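Side-chain contacts in invasion protein InvA (Salmonella enterica, PDB 2X49), which takes part in bacterial invasion of the intestinal epithelium as an inner-membrane export-apparatus protein of type III secretion, here represented by its C-terminal domain: residues 121-126 / 287-292; 70-75 / 95-100; 80-85 / 235-240; 33-38 / 132-137; 186-191 / 312-317. All coordinates share one frame; numbering follows the deposited sequence.

How the interactions relate
Interactions 1, 3 and 5 meet on the parallel sheet whose neighbouring strands 314-317, 291-294 and 236-240 each supply one segment. Interactions 1 and 3 lie closest, their centres about 8 Å apart, and N82 OD1 lies 2.9 Å from V121 N, a probable hydrogen bond between their first segments. The centres of interactions 1 and 5 are about 15 Å apart, yet L292 N lies 2.8 Å from E314 O. Helix 125-139 serves interactions 1 and 4 and packs against F71 of interaction 2, with F71 CE1 3.2 Å from C132 CB. A mercury ion lies about 4 Å from the K288 side chain of interaction 1; a calcium ion lies about 5 Å from that of T95 in interaction 2.

Interaction 1 of 5, residues 121-126 / 287-292; sequences VLRNAL and HKDLVL
The guanidinium of R123 is met at its edge, close to its own plane, by D289 OD1 and K288 NZ. The D289 carboxylate is turned 52° from that plane and receives the arginine on the syn side of OD1, somewhat above the carboxylate plane. R123 NH1 makes the stronger bond of this salt bridge, 3.1 Å to D289 OD1 at an N-H...O angle of 161°, whereas R123 NH2 reaches the same oxygen only weakly at 3.5 Å. A bend at chi3 (-76°) in an otherwise extended chain carries the R123 group across. K288 NZ stands 3.3 Å from R123 NH1, two donors side by side, and also gives a weak bond of 3.3 Å to D289 OD2. E128 is the acid shared by R123 and K288; K288 NZ also bonds H131 ND1, and R79, a third cation, pairs with D289 OD2. Such a network probably stabilises the partly buried charges. Strand 122-124, at one border of the antiparallel sheet, thus reaches the 3-10 turn that precedes strand 291-294 of the parallel sheet, while E128 and H131 of helix 125-139 flank the junction.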
# COMPACT_ATOMS: atom_id res chain seq x y z
N VAL A 121 -15.38 12.43 6.08
CA VAL A 121 -15.54 11.24 5.27
C VAL A 121 -15.53 10.03 6.17
O VAL A 121 -14.65 9.88 7.01
CB VAL A 121 -14.40 11.14 4.22
CG1 VAL A 121 -14.37 9.78 3.59
CG2 VAL A 121 -14.55 12.23 3.16
N LEU A 122 -16.55 9.20 6.01
CA LEU A 122 -16.71 8.00 6.83
C LEU A 122 -16.53 6.74 6.02
O LEU A 122 -16.80 6.67 4.81
CB LEU A 122 -18.09 7.95 7.51
CG LEU A 122 -18.55 9.12 8.37
CD1 LEU A 122 -20.06 8.96 8.58
CD2 LEU A 122 -17.86 9.19 9.73
N ARG A 123 -16.01 5.76 6.70
CA ARG A 123 -15.86 4.43 6.16
C ARG A 123 -16.51 3.37 7.08
O ARG A 123 -16.29 3.35 8.28
CB ARG A 123 -14.36 4.12 6.00
CG ARG A 123 -14.02 2.98 5.13
CD ARG A 123 -12.48 2.81 5.00
NE ARG A 123 -11.94 3.83 4.09
CZ ARG A 123 -10.66 4.22 4.02
NH1 ARG A 123 -9.74 3.72 4.82
NH2 ARG A 123 -10.35 5.18 3.16
N ASN A 124 -17.30 2.49 6.48
CA ASN A 124 -17.84 1.36 7.25
C ASN A 124 -16.80 0.34 7.61
O ASN A 124 -15.70 0.25 7.02
CB ASN A 124 -19.04 0.69 6.59
CG ASN A 124 -18.70 -0.09 5.37
OD1 ASN A 124 -17.80 -0.92 5.36
ND2 ASN A 124 -19.50 0.13 4.32
N ALA A 125 -17.15 -0.41 8.62
CA ALA A 125 -16.20 -1.23 9.31
C ALA A 125 -15.59 -2.34 8.42
O ALA A 125 -14.36 -2.58 8.44
CB ALA A 125 -16.74 -1.78 10.64
N LEU A 126 -16.43 -2.97 7.60
CA LEU A 126 -15.95 -4.08 6.71
C LEU A 126 -15.07 -3.52 5.58
O LEU A 126 -14.09 -4.13 5.15
CB LEU A 126 -17.11 -4.94 6.21
CG LEU A 126 -17.74 -5.85 7.26
CD1 LEU A 126 -18.95 -6.62 6.67
CD2 LEU A 126 -16.74 -6.81 7.87
N HIS A 287 -1.53 6.45 8.61
CA HIS A 287 -0.51 6.44 7.54
C HIS A 287 -0.94 5.76 6.27
O HIS A 287 -0.53 6.22 5.20
CB HIS A 287 0.81 5.83 8.04
CG HIS A 287 1.38 6.57 9.20
ND1 HIS A 287 2.40 6.07 9.99
CD2 HIS A 287 1.01 7.75 9.76
CE1 HIS A 287 2.64 6.93 10.97
NE2 HIS A 287 1.82 7.96 10.85
N LYS A 288 -1.76 4.71 6.37
CA LYS A 288 -2.19 3.98 5.15
C LYS A 288 -3.06 4.84 4.28
O LYS A 288 -3.26 4.53 3.12
CB LYS A 288 -2.94 2.68 5.42
CG LYS A 288 -4.16 2.81 6.21
CD LYS A 288 -4.89 1.45 6.39
CE LYS A 288 -6.18 1.61 7.15
NZ LYS A 288 -7.18 2.25 6.24
N ASP A 289 -3.56 5.94 4.85
CA ASP A 289 -4.52 6.84 4.17
C ASP A 289 -3.87 8.12 3.67
O ASP A 289 -4.54 9.08 3.17
CB ASP A 289 -5.71 7.15 5.10
CG ASP A 289 -6.59 5.90 5.38
OD1 ASP A 289 -7.11 5.29 4.42
OD2 ASP A 289 -6.75 5.53 6.57
N LEU A 290 -2.57 8.15 3.83
CA LEU A 290 -1.68 9.25 3.40
C LEU A 290 -0.71 8.82 2.34
O LEU A 290 -0.47 7.65 2.17
CB LEU A 290 -0.86 9.77 4.58
CG LEU A 290 -1.61 10.50 5.68
CD1 LEU A 290 -0.75 10.85 6.93
CD2 LEU A 290 -2.35 11.76 5.19
N VAL A 291 -0.13 9.81 1.68
CA VAL A 291 1.13 9.56 0.95
C VAL A 291 2.12 10.63 1.29
O VAL A 291 1.77 11.78 1.62
CB VAL A 291 0.92 9.49 -0.58
CG1 VAL A 291 0.05 8.23 -0.95
CG2 VAL A 291 0.33 10.79 -1.12
N LEU A 292 3.39 10.27 1.21
CA LEU A 292 4.46 11.25 1.33
C LEU A 292 4.85 11.67 -0.09
O LEU A 292 4.98 10.86 -0.91
CB LEU A 292 5.66 10.62 2.03
CG LEU A 292 6.75 11.46 2.60
CD1 LEU A 292 6.23 12.62 3.47
CD2 LEU A 292 7.55 10.45 3.42

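Interaction 2 of 5, residues 70-75 / 95-100; sequences QFTVYF and TIHQQG
T72 lies on the H97 ring and T95 on the Y74 ring, two CH-pi contacts that join border strands of different sheets: 66-72 ends the mixed sheet and 95-99 ends the antiparallel one. The segments run nearly antiparallel, but T72 CA and H97 CA are 7.2 Å apart, too far for a backbone ladder, and the side chains fill the gap. H97 has CG anti to its backbone N (chi1 176°), which sends the imidazole across to the other strand. T72 meets it from above: CB stands 3.5 Å from the ring centroid and just 8° off the normal, while OG1 is over the same face but nearer the rim, 3.1 Å from H97 CE1. In the next pair the segments swap roles, the ring coming from 70-75 and the threonine from 95-100. With its methyl placed anti to the backbone N, T95 lifts CG2 over the Y74 ring, 3.6 Å from the centroid and closest to CZ and CE2. W106 meets this tyrosine in a T-shaped stack. Y74 is also the centre of an inverse gamma turn, which takes the chain out of the strand. T95 itself lies about 5 Å by its side chain from the calcium ion bound by N93 and E111. A bend at chi2 brings the Q99 amide alongside H97, where H97 NE2 donates in its ring plane to Q99 OE1 at 2.9 Å and 159°.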
# COMPACT_ATOMS: atom_id res chain seq x y z
N GLN A 70 -2.08 -7.67 13.84
CA GLN A 70 -3.37 -7.70 14.53
C GLN A 70 -4.02 -6.34 14.28
O GLN A 70 -3.42 -5.27 14.58
CB GLN A 70 -3.21 -7.97 16.03
CG GLN A 70 -4.56 -8.11 16.79
CD GLN A 70 -4.41 -8.76 18.19
OE1 GLN A 70 -3.55 -9.61 18.42
NE2 GLN A 70 -5.29 -8.36 19.11
N PHE A 71 -5.25 -6.43 13.80
CA PHE A 71 -6.08 -5.27 13.45
C PHE A 71 -7.21 -5.09 14.46
O PHE A 71 -7.79 -6.02 14.97
CB PHE A 71 -6.74 -5.45 12.06
CG PHE A 71 -5.77 -5.75 10.93
CD1 PHE A 71 -5.25 -4.71 10.15
CD2 PHE A 71 -5.38 -7.02 10.65
CE1 PHE A 71 -4.40 -4.93 9.07
CE2 PHE A 71 -4.48 -7.27 9.59
CZ PHE A 71 -3.96 -6.22 8.82
N THR A 72 -7.53 -3.85 14.71
CA THR A 72 -8.72 -3.49 15.48
C THR A 72 -9.76 -2.90 14.53
O THR A 72 -9.49 -1.95 13.84
CB THR A 72 -8.34 -2.46 16.53
OG1 THR A 72 -7.37 -3.05 17.42
CG2 THR A 72 -9.54 -1.88 17.28
N VAL A 73 -10.91 -3.54 14.46
CA VAL A 73 -12.01 -3.14 13.63
C VAL A 73 -13.25 -3.07 14.52
O VAL A 73 -13.65 -4.08 15.04
CB VAL A 73 -12.28 -4.16 12.49
CG1 VAL A 73 -13.54 -3.79 11.66
CG2 VAL A 73 -11.07 -4.30 11.57
N TYR A 74 -13.82 -1.88 14.67
CA TYR A 74 -15.09 -1.72 15.46
C TYR A 74 -16.25 -1.96 14.53
O TYR A 74 -16.83 -1.06 13.94
CB TYR A 74 -15.13 -0.36 16.23
CG TYR A 74 -14.17 -0.35 17.39
CD1 TYR A 74 -14.55 -0.85 18.64
CD2 TYR A 74 -12.87 0.14 17.28
CE1 TYR A 74 -13.70 -0.93 19.66
CE2 TYR A 74 -12.01 0.09 18.31
CZ TYR A 74 -12.42 -0.42 19.51
OH TYR A 74 -11.55 -0.51 20.58
N PHE A 75 -16.64 -3.22 14.49
CA PHE A 75 -17.64 -3.74 13.54
C PHE A 75 -18.98 -3.00 13.60
O PHE A 75 -19.68 -2.88 12.58
CB PHE A 75 -17.91 -5.24 13.73
CG PHE A 75 -16.74 -6.10 13.34
CD1 PHE A 75 -16.45 -6.30 12.02
CD2 PHE A 75 -15.89 -6.64 14.31
CE1 PHE A 75 -15.35 -7.08 11.64
CE2 PHE A 75 -14.77 -7.42 13.93
CZ PHE A 75 -14.53 -7.63 12.61
N THR A 95 -13.95 6.63 19.74
CA THR A 95 -13.25 5.42 20.11
C THR A 95 -11.96 5.44 19.29
O THR A 95 -12.00 5.65 18.09
CB THR A 95 -14.08 4.18 19.81
OG1 THR A 95 -15.28 4.25 20.61
CG2 THR A 95 -13.32 2.88 20.03
N ILE A 96 -10.85 5.33 20.00
CA ILE A 96 -9.52 5.54 19.42
C ILE A 96 -8.67 4.29 19.57
O ILE A 96 -8.54 3.73 20.66
CB ILE A 96 -8.75 6.71 20.09
CG1 ILE A 96 -9.58 8.00 20.29
CG2 ILE A 96 -7.50 6.97 19.22
CD1 ILE A 96 -8.90 9.16 21.05
N HIS A 97 -8.12 3.89 18.45
CA HIS A 97 -7.12 2.85 18.41
C HIS A 97 -5.84 3.42 17.83
O HIS A 97 -5.83 4.20 16.88
CB HIS A 97 -7.61 1.63 17.59
CG HIS A 97 -6.57 0.57 17.43
ND1 HIS A 97 -6.07 -0.14 18.51
CD2 HIS A 97 -5.90 0.12 16.35
CE1 HIS A 97 -5.15 -0.98 18.09
NE2 HIS A 97 -5.03 -0.85 16.78
N GLN A 98 -4.73 3.01 18.38
CA GLN A 98 -3.39 3.39 17.90
C GLN A 98 -2.55 2.19 17.54
O GLN A 98 -2.60 1.15 18.19
CB GLN A 98 -2.69 4.27 18.94
CG GLN A 98 -1.30 4.71 18.60
CD GLN A 98 -0.64 5.32 19.80
OE1 GLN A 98 -0.43 4.62 20.82
NE2 GLN A 98 -0.28 6.60 19.72
N GLN A 99 -1.84 2.33 16.44
CA GLN A 99 -0.83 1.32 16.01
C GLN A 99 0.41 2.06 15.58
O GLN A 99 0.38 2.80 14.61
CB GLN A 99 -1.41 0.46 14.87
CG GLN A 99 -0.65 -0.86 14.63
CD GLN A 99 -1.37 -2.08 15.21
OE1 GLN A 99 -2.71 -2.00 15.39
NE2 GLN A 99 -0.72 -3.08 15.49
N GLY A 100 1.47 1.97 16.37
CA GLY A 100 2.63 2.83 16.14
C GLY A 100 2.29 4.27 16.41
O GLY A 100 1.84 4.61 17.51

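Interaction 3 of 5, residues 80-85 / 235-240; sequences VVNYSD and ELRAVM
R237 reaches from strand 236-240, in the parallel sheet, to V81 and N82 in the loop that follows strand 78-80 of the antiparallel sheet. Along the strand segment, E235 comes first. Its CG lies 4.1 Å above one face of the R237 guanidinium, and E235 OE2 forms a long salt bridge of 3.9 Å with R237 NE; the oxygen is well out of the guanidinium plane, making this an attraction of charges without an N-H aimed at it. E235 OE2 has a proper hydrogen bond to N328 ND2. Two residues on, R237 leaves the strand with CG anti to the carbonyl carbon (chi1 -53°) and stays extended as far as NE. V81 crosses this chain at about a right angle and rests on the guanidinium face opposite E235, so the flat group is sandwiched. N82 turns its amide to the V121 backbone N and offers R237 mere carbon: N82 CB lies 3.9 Å from R237 NE, a nitrogen buried with no hydrogen-bond partner in the model, while V81 CG1 stops 4.0 Å from R237 NH1.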
# COMPACT_ATOMS: atom_id res chain seq x y z
N VAL A 80 -13.94 7.53 11.00
CA VAL A 80 -13.73 8.92 10.50
C VAL A 80 -12.36 8.99 9.88
O VAL A 80 -11.34 9.12 10.53
CB VAL A 80 -13.88 10.02 11.59
CG1 VAL A 80 -13.97 11.44 10.93
CG2 VAL A 80 -15.14 9.80 12.41
N VAL A 81 -12.36 8.95 8.56
CA VAL A 81 -11.07 8.87 7.78
C VAL A 81 -10.22 10.12 7.91
O VAL A 81 -9.02 10.05 8.15
CB VAL A 81 -11.31 8.49 6.29
CG1 VAL A 81 -10.00 8.46 5.45
CG2 VAL A 81 -12.06 7.12 6.17
N ASN A 82 -10.86 11.27 7.78
CA ASN A 82 -10.19 12.58 7.88
C ASN A 82 -10.51 13.29 9.20
O ASN A 82 -10.79 14.48 9.27
CB ASN A 82 -10.49 13.47 6.66
CG ASN A 82 -11.96 13.83 6.54
OD1 ASN A 82 -12.80 13.18 7.14
ND2 ASN A 82 -12.28 14.85 5.73
N TYR A 83 -10.38 12.52 10.26
CA TYR A 83 -10.58 13.05 11.63
C TYR A 83 -9.75 14.30 11.94
O TYR A 83 -8.62 14.49 11.47
CB TYR A 83 -10.21 11.98 12.65
CG TYR A 83 -10.53 12.36 14.08
CD1 TYR A 83 -11.80 12.21 14.59
CD2 TYR A 83 -9.54 12.89 14.91
CE1 TYR A 83 -12.10 12.58 15.91
CE2 TYR A 83 -9.83 13.25 16.25
CZ TYR A 83 -11.11 13.10 16.73
OH TYR A 83 -11.35 13.47 18.05
N SER A 84 -10.37 15.18 12.71
CA SER A 84 -9.67 16.24 13.45
C SER A 84 -10.25 16.44 14.84
O SER A 84 -11.37 16.02 15.15
CB SER A 84 -9.68 17.55 12.70
OG SER A 84 -10.88 18.26 12.89
N ASP A 85 -9.43 17.08 15.63
CA ASP A 85 -9.65 17.28 17.09
C ASP A 85 -10.88 18.13 17.29
O ASP A 85 -11.47 18.20 18.37
CB ASP A 85 -8.46 17.95 17.77
CG ASP A 85 -7.39 16.96 18.17
OD1 ASP A 85 -7.73 15.79 18.44
OD2 ASP A 85 -6.21 17.38 18.26
N GLU A 235 -10.09 13.01 -2.65
CA GLU A 235 -8.94 13.91 -2.62
C GLU A 235 -7.72 13.09 -2.17
O GLU A 235 -7.82 12.13 -1.41
CB GLU A 235 -9.19 15.13 -1.73
CG GLU A 235 -8.76 14.97 -0.30
CD GLU A 235 -9.00 16.21 0.53
OE1 GLU A 235 -9.59 17.18 0.01
OE2 GLU A 235 -8.58 16.23 1.72
N LEU A 236 -6.58 13.47 -2.69
CA LEU A 236 -5.32 12.88 -2.23
C LEU A 236 -4.84 13.59 -0.97
O LEU A 236 -4.60 14.80 -0.96
CB LEU A 236 -4.26 12.96 -3.32
CG LEU A 236 -2.94 12.28 -3.08
CD1 LEU A 236 -3.13 10.76 -3.13
CD2 LEU A 236 -1.94 12.71 -4.13
N ARG A 237 -4.68 12.82 0.09
CA ARG A 237 -4.19 13.36 1.38
C ARG A 237 -2.71 13.07 1.47
O ARG A 237 -2.31 11.94 1.35
CB ARG A 237 -4.94 12.75 2.57
CG ARG A 237 -6.42 12.89 2.44
CD ARG A 237 -7.22 12.29 3.57
NE ARG A 237 -8.61 12.69 3.38
CZ ARG A 237 -9.52 11.98 2.74
NH1 ARG A 237 -9.24 10.77 2.28
NH2 ARG A 237 -10.74 12.46 2.57
N ALA A 238 -1.94 14.13 1.70
CA ALA A 238 -0.46 14.11 1.62
C ALA A 238 0.24 14.87 2.71
O ALA A 238 -0.27 15.79 3.30
CB ALA A 238 -0.02 14.67 0.25
N VAL A 239 1.43 14.35 2.97
CA VAL A 239 2.49 15.01 3.74
C VAL A 239 3.64 15.32 2.78
O VAL A 239 4.08 14.50 2.00
CB VAL A 239 2.97 14.11 4.89
CG1 VAL A 239 4.21 14.70 5.58
CG2 VAL A 239 1.82 13.85 5.90
N MET A 240 4.15 16.54 2.83
CA MET A 240 5.21 16.95 1.89
C MET A 240 6.54 16.83 2.60
O MET A 240 6.64 17.15 3.76
CB MET A 240 4.97 18.38 1.44
CG MET A 240 5.98 18.92 0.42
SD MET A 240 5.10 19.93 -0.78
CE MET A 240 4.06 18.63 -1.41

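Interaction 4 of 5, residues 33-38 / 132-137; sequences SQFFID and CLAVTL
F35, A134 and L137 form a buried, apolar helix-to-helix contact near the middle of the domain, between helix 27-39 and helix 125-139. The backbones come within 6.8 Å at F35 CA and A134 CA, and one aromatic side chain does most of the work. Its CG is anti to the backbone N (chi1 -167°), which projects the ring straight at the other helix. A134 O lies at the ring edge, close to its plane, 3.6 Å from F35 CE1; L137 CB comes obliquely to the same F35 CE1, at 3.9 Å, while F35 CD1 is 4.2 Å from A134 CB. Around the same phenyl group, Y39 meets it with planes at about 35°, and L43 and Y144 add further contacts. Together with helix 16-24, helix 27-39 lies in the crossover linking strand 10-14 to its parallel neighbour 46-50, a beta-alpha-beta arrangement, whereas helix 125-139 leans on the same mixed sheet through T136, L133 and L137. Polar side chains bond within each helix. Q34 NE2 donates to D38 OD1 one turn on, 2.9 Å away at 156°, arriving from above the carboxylate plane, and D38 OD2 links the two helices by its bond to the hydroxyl of Y130. On helix 125-139, T136 OG1 donates to C132 O over 3.0 Å, reaching it from the face opposite T136 N.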
# COMPACT_ATOMS: atom_id res chain seq x y z
N SER A 33 -11.81 -11.66 -4.13
CA SER A 33 -12.30 -11.12 -5.39
C SER A 33 -11.89 -9.68 -5.56
O SER A 33 -11.47 -9.25 -6.65
CB SER A 33 -13.83 -11.28 -5.55
OG SER A 33 -14.51 -10.72 -4.47
N GLN A 34 -12.00 -8.92 -4.48
CA GLN A 34 -11.70 -7.47 -4.52
C GLN A 34 -10.20 -7.22 -4.71
O GLN A 34 -9.80 -6.28 -5.40
CB GLN A 34 -12.22 -6.70 -3.32
CG GLN A 34 -12.22 -5.19 -3.61
CD GLN A 34 -13.16 -4.80 -4.78
OE1 GLN A 34 -14.28 -5.31 -4.89
NE2 GLN A 34 -12.72 -3.87 -5.63
N PHE A 35 -9.37 -8.09 -4.12
CA PHE A 35 -7.94 -7.89 -4.19
C PHE A 35 -7.54 -8.07 -5.64
O PHE A 35 -6.72 -7.33 -6.16
CB PHE A 35 -7.14 -8.83 -3.27
CG PHE A 35 -5.69 -8.47 -3.08
CD1 PHE A 35 -5.29 -7.63 -2.08
CD2 PHE A 35 -4.72 -8.94 -3.94
CE1 PHE A 35 -3.95 -7.30 -1.89
CE2 PHE A 35 -3.39 -8.58 -3.72
CZ PHE A 35 -3.05 -7.78 -2.72
N PHE A 36 -8.14 -9.05 -6.27
CA PHE A 36 -7.88 -9.35 -7.72
C PHE A 36 -8.24 -8.15 -8.59
O PHE A 36 -7.51 -7.72 -9.50
CB PHE A 36 -8.57 -10.60 -8.16
CG PHE A 36 -8.32 -10.94 -9.59
CD1 PHE A 36 -7.04 -11.10 -10.02
CD2 PHE A 36 -9.35 -11.12 -10.46
CE1 PHE A 36 -6.78 -11.42 -11.32
CE2 PHE A 36 -9.11 -11.41 -11.77
CZ PHE A 36 -7.81 -11.55 -12.19
N ILE A 37 -9.37 -7.57 -8.27
CA ILE A 37 -9.85 -6.37 -9.02
C ILE A 37 -8.88 -5.24 -8.86
O ILE A 37 -8.47 -4.57 -9.81
CB ILE A 37 -11.25 -5.96 -8.59
CG1 ILE A 37 -12.23 -6.99 -9.15
CG2 ILE A 37 -11.66 -4.64 -9.23
CD1 ILE A 37 -13.65 -6.98 -8.55
N ASP A 38 -8.46 -5.07 -7.62
CA ASP A 38 -7.73 -3.86 -7.17
C ASP A 38 -6.26 -3.89 -7.58
O ASP A 38 -5.66 -2.85 -7.85
CB ASP A 38 -7.84 -3.57 -5.68
CG ASP A 38 -9.21 -3.09 -5.23
OD1 ASP A 38 -10.08 -2.77 -6.08
OD2 ASP A 38 -9.34 -3.01 -3.99
N CYS A 132 -7.28 -2.43 5.39
CA CYS A 132 -6.19 -2.85 6.29
C CYS A 132 -5.51 -4.10 5.73
O CYS A 132 -4.27 -4.19 5.64
CB CYS A 132 -6.71 -3.20 7.67
SG CYS A 132 -7.03 -1.73 8.65
N LEU A 133 -6.35 -5.06 5.41
CA LEU A 133 -5.84 -6.39 4.93
C LEU A 133 -5.10 -6.23 3.59
O LEU A 133 -4.00 -6.77 3.37
CB LEU A 133 -6.95 -7.40 4.79
CG LEU A 133 -7.50 -7.87 6.10
CD1 LEU A 133 -8.81 -8.66 5.89
CD2 LEU A 133 -6.50 -8.80 6.80
N ALA A 134 -5.71 -5.44 2.73
CA ALA A 134 -5.13 -5.25 1.39
C ALA A 134 -3.77 -4.61 1.45
O ALA A 134 -2.83 -5.02 0.73
CB ALA A 134 -6.05 -4.46 0.51
N VAL A 135 -3.65 -3.59 2.27
CA VAL A 135 -2.38 -2.86 2.42
C VAL A 135 -1.29 -3.82 2.88
O VAL A 135 -0.16 -3.85 2.38
CB VAL A 135 -2.56 -1.65 3.38
CG1 VAL A 135 -1.27 -1.08 3.91
CG2 VAL A 135 -3.44 -0.61 2.67
N THR A 136 -1.66 -4.66 3.82
CA THR A 136 -0.69 -5.54 4.45
C THR A 136 -0.32 -6.66 3.49
O THR A 136 0.84 -7.08 3.41
CB THR A 136 -1.23 -6.14 5.79
OG1 THR A 136 -1.58 -5.04 6.64
CG2 THR A 136 -0.20 -7.00 6.47
N LEU A 137 -1.31 -7.13 2.77
CA LEU A 137 -1.09 -8.23 1.78
C LEU A 137 -0.26 -7.76 0.59
O LEU A 137 0.60 -8.50 0.13
CB LEU A 137 -2.38 -8.89 1.35
CG LEU A 137 -3.00 -9.73 2.44
CD1 LEU A 137 -4.47 -10.08 2.15
CD2 LEU A 137 -2.25 -11.05 2.67

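Interaction 5 of 5, residues 186-191 / 312-317; sequences SERVSV and DLEVLS
A single nitrogen, R188 NH1, is shared by two acceptors of the other segment. R188 NH1 donates to D312 O at 3.0 Å and 156°; that oxygen lies at the guanidinium edge and is approached from above its carbonyl plane. The salt bridge to E314 is equally short, 3.0 Å from R188 NH1 to E314 OE2, but its hydrogen bond is weak (124°), E314 OE2 lying well off the guanidinium plane. The carboxylate stands nearly upright, 83° from the guanidinium. Bent at chi2, E314 lays CG over one face of the arginine group, 3.4 Å from R188 NH1. A water joins the two acids: it donates to E187 OE2 (2.6 Å) and E314 OE1 (2.7 Å) and accepts from V315 N. The two like-charged acids are probably eased by R299 at E187 and K303 at E314. R139 pairs with D312. Strand 314-317 is thus tied to the end of helix 174-185, where R188, with its positive phi, is the C-prime residue of a Schellman motif.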
# COMPACT_ATOMS: atom_id res chain seq x y z
N SER A 186 4.47 -4.33 -4.18
CA SER A 186 4.92 -4.23 -2.78
C SER A 186 4.78 -2.81 -2.29
O SER A 186 4.84 -2.56 -1.08
CB SER A 186 6.38 -4.73 -2.55
OG SER A 186 7.29 -3.84 -3.17
N GLU A 187 4.63 -1.91 -3.25
CA GLU A 187 4.44 -0.46 -2.98
C GLU A 187 3.00 0.00 -3.30
O GLU A 187 2.68 1.20 -3.47
CB GLU A 187 5.49 0.40 -3.71
CG GLU A 187 6.91 0.26 -3.10
CD GLU A 187 7.86 1.39 -3.54
OE1 GLU A 187 8.81 1.13 -4.33
OE2 GLU A 187 7.66 2.56 -3.15
N ARG A 188 2.13 -0.98 -3.38
CA ARG A 188 0.67 -0.79 -3.51
C ARG A 188 0.24 -0.26 -4.88
O ARG A 188 -0.78 0.43 -5.07
CB ARG A 188 0.17 0.10 -2.34
CG ARG A 188 -0.42 -0.76 -1.30
CD ARG A 188 -0.18 -0.29 0.14
NE ARG A 188 -0.95 0.88 0.34
CZ ARG A 188 -0.78 1.77 1.30
NH1 ARG A 188 0.22 1.70 2.15
NH2 ARG A 188 -1.63 2.78 1.34
N VAL A 189 1.07 -0.54 -5.87
CA VAL A 189 0.77 -0.22 -7.29
C VAL A 189 0.16 -1.43 -7.98
O VAL A 189 0.73 -2.56 -7.91
CB VAL A 189 2.02 0.23 -8.03
CG1 VAL A 189 1.67 0.50 -9.49
CG2 VAL A 189 2.60 1.44 -7.32
N SER A 190 -1.01 -1.26 -8.58
CA SER A 190 -1.69 -2.36 -9.25
C SER A 190 -0.98 -2.79 -10.52
O SER A 190 -0.41 -1.95 -11.22
CB SER A 190 -3.15 -1.96 -9.64
OG SER A 190 -3.83 -2.94 -10.37
N VAL A 191 -1.07 -4.06 -10.80
CA VAL A 191 -0.56 -4.63 -12.06
C VAL A 191 -1.64 -5.10 -13.00
O VAL A 191 -1.41 -5.86 -13.95
CB VAL A 191 0.51 -5.70 -11.85
CG1 VAL A 191 1.72 -5.07 -11.13
CG2 VAL A 191 -0.02 -6.93 -11.10
N ASP A 312 3.60 1.34 6.23
CA ASP A 312 2.32 1.60 5.57
C ASP A 312 2.24 2.97 4.97
O ASP A 312 1.21 3.34 4.42
CB ASP A 312 1.17 1.39 6.57
CG ASP A 312 1.11 -0.04 7.08
OD1 ASP A 312 1.49 -0.98 6.34
OD2 ASP A 312 0.68 -0.24 8.22
N LEU A 313 3.36 3.67 5.01
CA LEU A 313 3.40 5.05 4.43
C LEU A 313 4.06 5.05 3.06
O LEU A 313 5.28 4.99 2.94
CB LEU A 313 4.14 6.03 5.38
CG LEU A 313 4.20 7.50 4.99
CD1 LEU A 313 2.81 8.06 4.66
CD2 LEU A 313 4.83 8.26 6.15
N GLU A 314 3.24 5.11 2.02
CA GLU A 314 3.81 5.10 0.65
C GLU A 314 4.32 6.51 0.30
O GLU A 314 3.99 7.55 0.90
CB GLU A 314 2.88 4.56 -0.39
CG GLU A 314 2.31 3.18 -0.08
CD GLU A 314 3.30 2.07 0.28
OE1 GLU A 314 4.49 2.14 -0.12
OE2 GLU A 314 2.87 1.09 0.96
N VAL A 315 5.27 6.46 -0.63
CA VAL A 315 6.01 7.65 -1.08
C VAL A 315 5.85 7.79 -2.58
O VAL A 315 6.22 6.91 -3.33
CB VAL A 315 7.52 7.58 -0.69
CG1 VAL A 315 8.18 8.91 -1.02
CG2 VAL A 315 7.75 7.15 0.83
N LEU A 316 5.24 8.91 -2.98
CA LEU A 316 5.03 9.27 -4.41
C LEU A 316 5.87 10.45 -4.81
O LEU A 316 6.15 11.34 -4.02
CB LEU A 316 3.55 9.59 -4.70
CG LEU A 316 2.47 8.53 -4.36
CD1 LEU A 316 1.08 8.88 -4.92
CD2 LEU A 316 2.87 7.14 -4.80
N SER A 317 6.26 10.45 -6.09
CA SER A 317 6.94 11.60 -6.63
C SER A 317 5.95 12.65 -7.15
O SER A 317 4.80 12.36 -7.46
CB SER A 317 7.91 11.19 -7.71
OG SER A 317 7.18 10.79 -8.85
O HOH W 1 3.80 -1.37 1.01
O HOH W 2 5.72 3.77 -1.86
O HOH W 3 0.32 5.13 2.41